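Local coordinates for lantibiotic dehydratase (Microbispora corallina, PDB 5EHK), which probably dehydrates serine and threonine residues of the NAI-107 precursor peptide in a tRNA-dependent manner during lantibiotic biosynthesis, at residues 466-479 against 676-690. Residues are numbered along the deposited sequence; the frame is centred on the assembly and turned at random.
Sequences VAKAARRGEREIVI and FLPGVRYGRTLLAAP
Gly679 N donates to Arg475 O at 2.8 Å, the first of four backbone hydrogen bonds that pair strand 476-479 in parallel with 679-682. Ile477 follows with both its polar backbone atoms, N to Gly679 O and O from Arg681 N, each 3.0 Å, and Ile479 N closes on Arg681 O at 2.8 Å. One face of this pair carries Glu476, Val478 and Arg681. The Arg681 chain, bent at chi3 (65°), lays its guanidinium against Val478, CG2 lying over one face 3.7 Å from NH2. Glu476 OE1 sits at the guanidinium edge in a long salt bridge, 3.8 Å from NE, while water 1 donates a hydrogen bond to OE1 and accepts a weak one from Arg681 NH2. A type II' beta turn from Tyr682 to Thr685 joins strands 676-682 and 685-693 into a beta-hairpin, and 476-479 pairs with the first of these. On the other face, Ile479 CD1 touches both Val680 CG2 (3.8 Å) and Leu687 CD1; helix 380-395 packs on Leu687 and Tyr682. Farther back, the Phe676 ring presents its edge to Arg475 CA (3.6 Å from CZ), and the Arg475 guanidinium forms a salt bridge with Glu768 and a hydrogen bond to the carbonyl of Asn722. Helix 460-471 meets residues 677-678 through Val466, on Leu677, and Ala469, on Pro678.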
loop_
_atom_site.group_PDB
_atom_site.type_symbol
_atom_site.label_atom_id
_atom_site.label_comp_id
_atom_site.label_asym_id
_atom_site.label_seq_id
_atom_site.Cartn_x
_atom_site.Cartn_y
_atom_site.Cartn_z
ATOM N N VAL A 466 19.471 5.279 22.629
ATOM C CA VAL A 466 18.835 6.526 23.034
ATOM C C VAL A 466 18.469 6.514 24.514
ATOM O O VAL A 466 18.693 7.505 25.229
ATOM C CB VAL A 466 17.600 6.852 22.151
ATOM C CG1 VAL A 466 16.844 8.079 22.663
ATOM C CG2 VAL A 466 18.023 7.037 20.708
ATOM N N ALA A 467 17.954 5.377 24.972
ATOM C CA ALA A 467 17.482 5.239 26.346
ATOM C C ALA A 467 18.628 5.405 27.338
ATOM O O ALA A 467 18.524 6.194 28.276
ATOM C CB ALA A 467 16.784 3.891 26.552
ATOM N N LYS A 468 19.688 4.619 27.154
ATOM C CA LYS A 468 20.905 4.763 27.944
ATOM C C LYS A 468 21.436 6.205 27.958
ATOM O O LYS A 468 21.626 6.797 29.030
ATOM C CB LYS A 468 21.984 3.812 27.428
ATOM C CG LYS A 468 21.733 2.363 27.785
ATOM C CD LYS A 468 22.843 1.471 27.232
ATOM C CE LYS A 468 22.841 1.453 25.689
ATOM N NZ LYS A 468 23.940 0.630 25.085
ATOM N N ALA A 469 21.618 6.785 26.778
ATOM C CA ALA A 469 22.088 8.159 26.680
ATOM C C ALA A 469 21.215 9.114 27.478
ATOM O O ALA A 469 21.674 10.173 27.872
ATOM C CB ALA A 469 22.189 8.611 25.230
ATOM N N ALA A 470 19.948 8.763 27.680
ATOM C CA ALA A 470 19.020 9.624 28.421
ATOM C C ALA A 470 19.181 9.480 29.949
ATOM O O ALA A 470 19.185 10.489 30.669
ATOM C CB ALA A 470 17.595 9.355 28.008
ATOM N N ARG A 471 19.310 8.235 30.421
ATOM C CA ARG A 471 19.522 7.935 31.832
ATOM C C ARG A 471 20.772 8.664 32.324
ATOM O O ARG A 471 20.762 9.329 33.361
ATOM C CB ARG A 471 19.666 6.413 32.057
ATOM C CG ARG A 471 19.990 5.996 33.504
ATOM C CD ARG A 471 19.831 4.483 33.755
ATOM N NE ARG A 471 21.080 3.795 34.117
ATOM C CZ ARG A 471 22.082 3.526 33.275
ATOM N NH1 ARG A 471 21.989 3.840 31.990
ATOM N NH2 ARG A 471 23.172 2.907 33.706
ATOM N N ARG A 472 21.838 8.566 31.545
ATOM C CA ARG A 472 23.130 9.106 31.941
ATOM C C ARG A 472 23.292 10.547 31.428
ATOM O O ARG A 472 24.346 11.144 31.585
ATOM C CB ARG A 472 24.253 8.162 31.444
ATOM C CG ARG A 472 24.225 6.789 32.141
ATOM C CD ARG A 472 25.006 5.704 31.396
ATOM N NE ARG A 472 26.463 5.737 31.554
ATOM C CZ ARG A 472 27.177 4.829 32.231
ATOM N NH1 ARG A 472 26.566 3.813 32.842
ATOM N NH2 ARG A 472 28.506 4.935 32.302
ATOM N N GLY A 473 22.225 11.116 30.864
ATOM C CA GLY A 473 22.195 12.527 30.485
ATOM C C GLY A 473 23.192 13.021 29.436
ATOM O O GLY A 473 23.399 14.222 29.306
ATOM N N GLU A 474 23.792 12.095 28.685
ATOM C CA GLU A 474 24.799 12.382 27.661
ATOM C C GLU A 474 24.211 12.858 26.317
ATOM O O GLU A 474 23.214 12.322 25.842
ATOM C CB GLU A 474 25.612 11.124 27.397
ATOM C CG GLU A 474 26.412 10.610 28.582
ATOM C CD GLU A 474 26.887 9.170 28.372
ATOM O OE1 GLU A 474 26.244 8.442 27.579
ATOM O OE2 GLU A 474 27.911 8.773 28.973
ATOM N N ARG A 475 24.851 13.840 25.691
ATOM C CA ARG A 475 24.372 14.380 24.424
ATOM C C ARG A 475 24.946 13.632 23.234
ATOM O O ARG A 475 24.567 13.907 22.096
ATOM C CB ARG A 475 24.815 15.824 24.279
ATOM C CG ARG A 475 24.225 16.740 25.277
ATOM C CD ARG A 475 25.052 17.996 25.349
ATOM N NE ARG A 475 24.313 19.089 25.970
ATOM C CZ ARG A 475 24.806 20.305 26.151
ATOM N NH1 ARG A 475 26.036 20.592 25.761
ATOM N NH2 ARG A 475 24.059 21.234 26.716
ATOM N N GLU A 476 25.867 12.705 23.482
ATOM C CA GLU A 476 26.461 11.942 22.402
ATOM C C GLU A 476 26.599 10.528 22.907
ATOM O O GLU A 476 26.845 10.308 24.084
ATOM C CB GLU A 476 27.821 12.519 22.001
ATOM C CG GLU A 476 27.750 13.937 21.386
ATOM C CD GLU A 476 29.068 14.416 20.743
ATOM O OE1 GLU A 476 30.048 13.623 20.680
ATOM O OE2 GLU A 476 29.121 15.604 20.315
ATOM N N ILE A 477 26.415 9.567 22.019
ATOM C CA ILE A 477 26.578 8.173 22.350
ATOM C C ILE A 477 27.689 7.698 21.422
ATOM O O ILE A 477 27.870 8.279 20.355
ATOM C CB ILE A 477 25.229 7.396 22.176
ATOM C CG1 ILE A 477 25.282 6.025 22.854
ATOM C CG2 ILE A 477 24.829 7.233 20.702
ATOM C CD1 ILE A 477 24.964 6.040 24.355
ATOM N N VAL A 478 28.479 6.708 21.840
ATOM C CA VAL A 478 29.626 6.272 21.047
ATOM C C VAL A 478 29.444 4.852 20.551
ATOM O O VAL A 478 29.236 3.940 21.343
ATOM C CB VAL A 478 30.944 6.325 21.851
ATOM C CG1 VAL A 478 32.079 5.636 21.068
ATOM C CG2 VAL A 478 31.311 7.771 22.205
ATOM N N ILE A 479 29.539 4.659 19.242
ATOM C CA ILE A 479 29.334 3.341 18.653
ATOM C C ILE A 479 30.642 2.749 18.158
ATOM O O ILE A 479 31.523 3.449 17.654
ATOM C CB ILE A 479 28.276 3.377 17.513
ATOM C CG1 ILE A 479 28.778 4.177 16.307
ATOM C CG2 ILE A 479 26.972 3.982 18.016
ATOM C CD1 ILE A 479 27.823 4.162 15.106
ATOM N N PHE A 676 14.726 14.785 22.093
ATOM C CA PHE A 676 16.162 14.892 21.922
ATOM C C PHE A 676 16.726 13.597 21.430
ATOM O O PHE A 676 16.396 12.540 21.956
ATOM C CB PHE A 676 16.889 15.303 23.212
ATOM C CG PHE A 676 18.390 15.231 23.103
ATOM C CD1 PHE A 676 19.097 16.208 22.398
ATOM C CD2 PHE A 676 19.094 14.181 23.684
ATOM C CE1 PHE A 676 20.482 16.137 22.273
ATOM C CE2 PHE A 676 20.471 14.109 23.575
ATOM C CZ PHE A 676 21.167 15.082 22.864
ATOM N N LEU A 677 17.581 13.711 20.414
ATOM C CA LEU A 677 18.396 12.612 19.892
ATOM C C LEU A 677 19.890 12.920 20.019
ATOM O O LEU A 677 20.366 13.959 19.543
ATOM C CB LEU A 677 18.049 12.334 18.431
ATOM C CG LEU A 677 16.738 11.603 18.188
ATOM C CD1 LEU A 677 16.445 11.700 16.736
ATOM C CD2 LEU A 677 16.816 10.129 18.645
ATOM N N PRO A 678 20.633 12.016 20.667
ATOM C CA PRO A 678 22.073 12.177 20.904
ATOM C C PRO A 678 22.836 12.190 19.591
ATOM O O PRO A 678 22.390 11.508 18.667
ATOM C CB PRO A 678 22.442 10.904 21.668
ATOM C CG PRO A 678 21.432 9.905 21.235
ATOM C CD PRO A 678 20.157 10.671 21.025
ATOM N N GLY A 679 23.923 12.964 19.500
ATOM C CA GLY A 679 24.863 12.841 18.397
ATOM C C GLY A 679 25.457 11.439 18.407
ATOM O O GLY A 679 25.592 10.833 19.464
ATOM N N VAL A 680 25.793 10.898 17.243
ATOM C CA VAL A 680 26.357 9.552 17.214
ATOM C C VAL A 680 27.800 9.565 16.705
ATOM O O VAL A 680 28.095 10.085 15.624
ATOM C CB VAL A 680 25.426 8.535 16.486
ATOM C CG1 VAL A 680 24.374 9.264 15.683
ATOM C CG2 VAL A 680 26.208 7.555 15.629
ATOM N N ARG A 681 28.703 9.036 17.522
ATOM C CA ARG A 681 30.120 9.078 17.202
ATOM C C ARG A 681 30.766 7.725 16.906
ATOM O O ARG A 681 30.586 6.752 17.633
ATOM C CB ARG A 681 30.891 9.843 18.273
ATOM C CG ARG A 681 32.325 10.180 17.889
ATOM C CD ARG A 681 32.806 11.388 18.664
ATOM N NE ARG A 681 32.890 11.121 20.095
ATOM C CZ ARG A 681 33.917 10.527 20.689
ATOM N NH1 ARG A 681 34.954 10.119 19.975
ATOM N NH2 ARG A 681 33.901 10.335 21.999
ATOM N N TYR A 682 31.491 7.689 15.795
ATOM C CA TYR A 682 32.266 6.534 15.380
ATOM C C TYR A 682 33.715 6.968 15.214
ATOM O O TYR A 682 34.027 7.759 14.322
ATOM C CB TYR A 682 31.701 6.017 14.062
ATOM C CG TYR A 682 32.376 4.804 13.490
ATOM C CD1 TYR A 682 32.297 3.576 14.129
ATOM C CD2 TYR A 682 33.040 4.872 12.281
ATOM C CE1 TYR A 682 32.895 2.459 13.591
ATOM C CE2 TYR A 682 33.644 3.759 11.734
ATOM C CZ TYR A 682 33.565 2.562 12.388
ATOM O OH TYR A 682 34.157 1.464 11.829
ATOM N N GLY A 683 34.596 6.475 16.084
ATOM C CA GLY A 683 35.926 7.041 16.216
ATOM C C GLY A 683 35.875 8.535 16.478
ATOM O O GLY A 683 35.378 8.975 17.516
ATOM N N ARG A 684 36.368 9.310 15.514
ATOM C CA ARG A 684 36.459 10.768 15.607
ATOM C C ARG A 684 35.321 11.432 14.829
ATOM O O ARG A 684 35.241 12.672 14.759
ATOM C CB ARG A 684 37.820 11.243 15.097
ATOM C CG ARG A 684 38.947 10.665 15.953
ATOM C CD ARG A 684 40.353 11.172 15.667
ATOM N NE ARG A 684 41.292 10.263 16.319
ATOM C CZ ARG A 684 42.253 9.593 15.693
ATOM N NH1 ARG A 684 42.414 9.745 14.386
ATOM N NH2 ARG A 684 43.052 8.775 16.374
ATOM N N THR A 685 34.478 10.597 14.203
ATOM C CA THR A 685 33.385 11.072 13.347
ATOM C C THR A 685 31.976 11.074 13.959
ATOM O O THR A 685 31.485 10.066 14.461
ATOM C CB THR A 685 33.290 10.239 12.048
ATOM O OG1 THR A 685 34.550 10.221 11.370
ATOM C CG2 THR A 685 32.260 10.828 11.127
ATOM N N LEU A 686 31.327 12.230 13.870
ATOM C CA LEU A 686 29.902 12.375 14.162
ATOM C C LEU A 686 29.046 12.080 12.912
ATOM O O LEU A 686 28.860 12.940 12.045
ATOM C CB LEU A 686 29.614 13.794 14.662
ATOM C CG LEU A 686 29.083 13.927 16.089
ATOM C CD1 LEU A 686 30.117 13.421 17.075
ATOM C CD2 LEU A 686 28.706 15.390 16.371
ATOM N N LEU A 687 28.557 10.846 12.815
ATOM C CA LEU A 687 27.686 10.435 11.715
ATOM C C LEU A 687 26.384 11.256 11.695
ATOM O O LEU A 687 25.821 11.515 10.640
ATOM C CB LEU A 687 27.341 8.945 11.841
ATOM C CG LEU A 687 28.531 7.995 11.831
ATOM C CD1 LEU A 687 28.101 6.548 12.043
ATOM C CD2 LEU A 687 29.288 8.145 10.517
ATOM N N ALA A 688 25.932 11.677 12.874
ATOM C CA ALA A 688 24.755 12.515 13.005
ATOM C C ALA A 688 24.989 13.429 14.187
ATOM O O ALA A 688 25.510 12.993 15.207
ATOM C CB ALA A 688 23.510 11.669 13.228
ATOM N N ALA A 689 24.625 14.698 14.031
ATOM C CA ALA A 689 24.749 15.700 15.085
ATOM C C ALA A 689 23.673 15.507 16.170
ATOM O O ALA A 689 22.676 14.818 15.951
ATOM C CB ALA A 689 24.662 17.100 14.482
ATOM N N PRO A 690 23.886 16.084 17.366
ATOM C CA PRO A 690 22.816 15.998 18.362
ATOM C C PRO A 690 21.636 16.867 17.957
ATOM O O PRO A 690 21.800 17.819 17.195
ATOM C CB PRO A 690 23.480 16.513 19.652
ATOM C CG PRO A 690 24.934 16.351 19.416
ATOM C CD PRO A 690 25.116 16.640 17.949
HETATM O O HOH W 1 31.290 12.196 22.870
#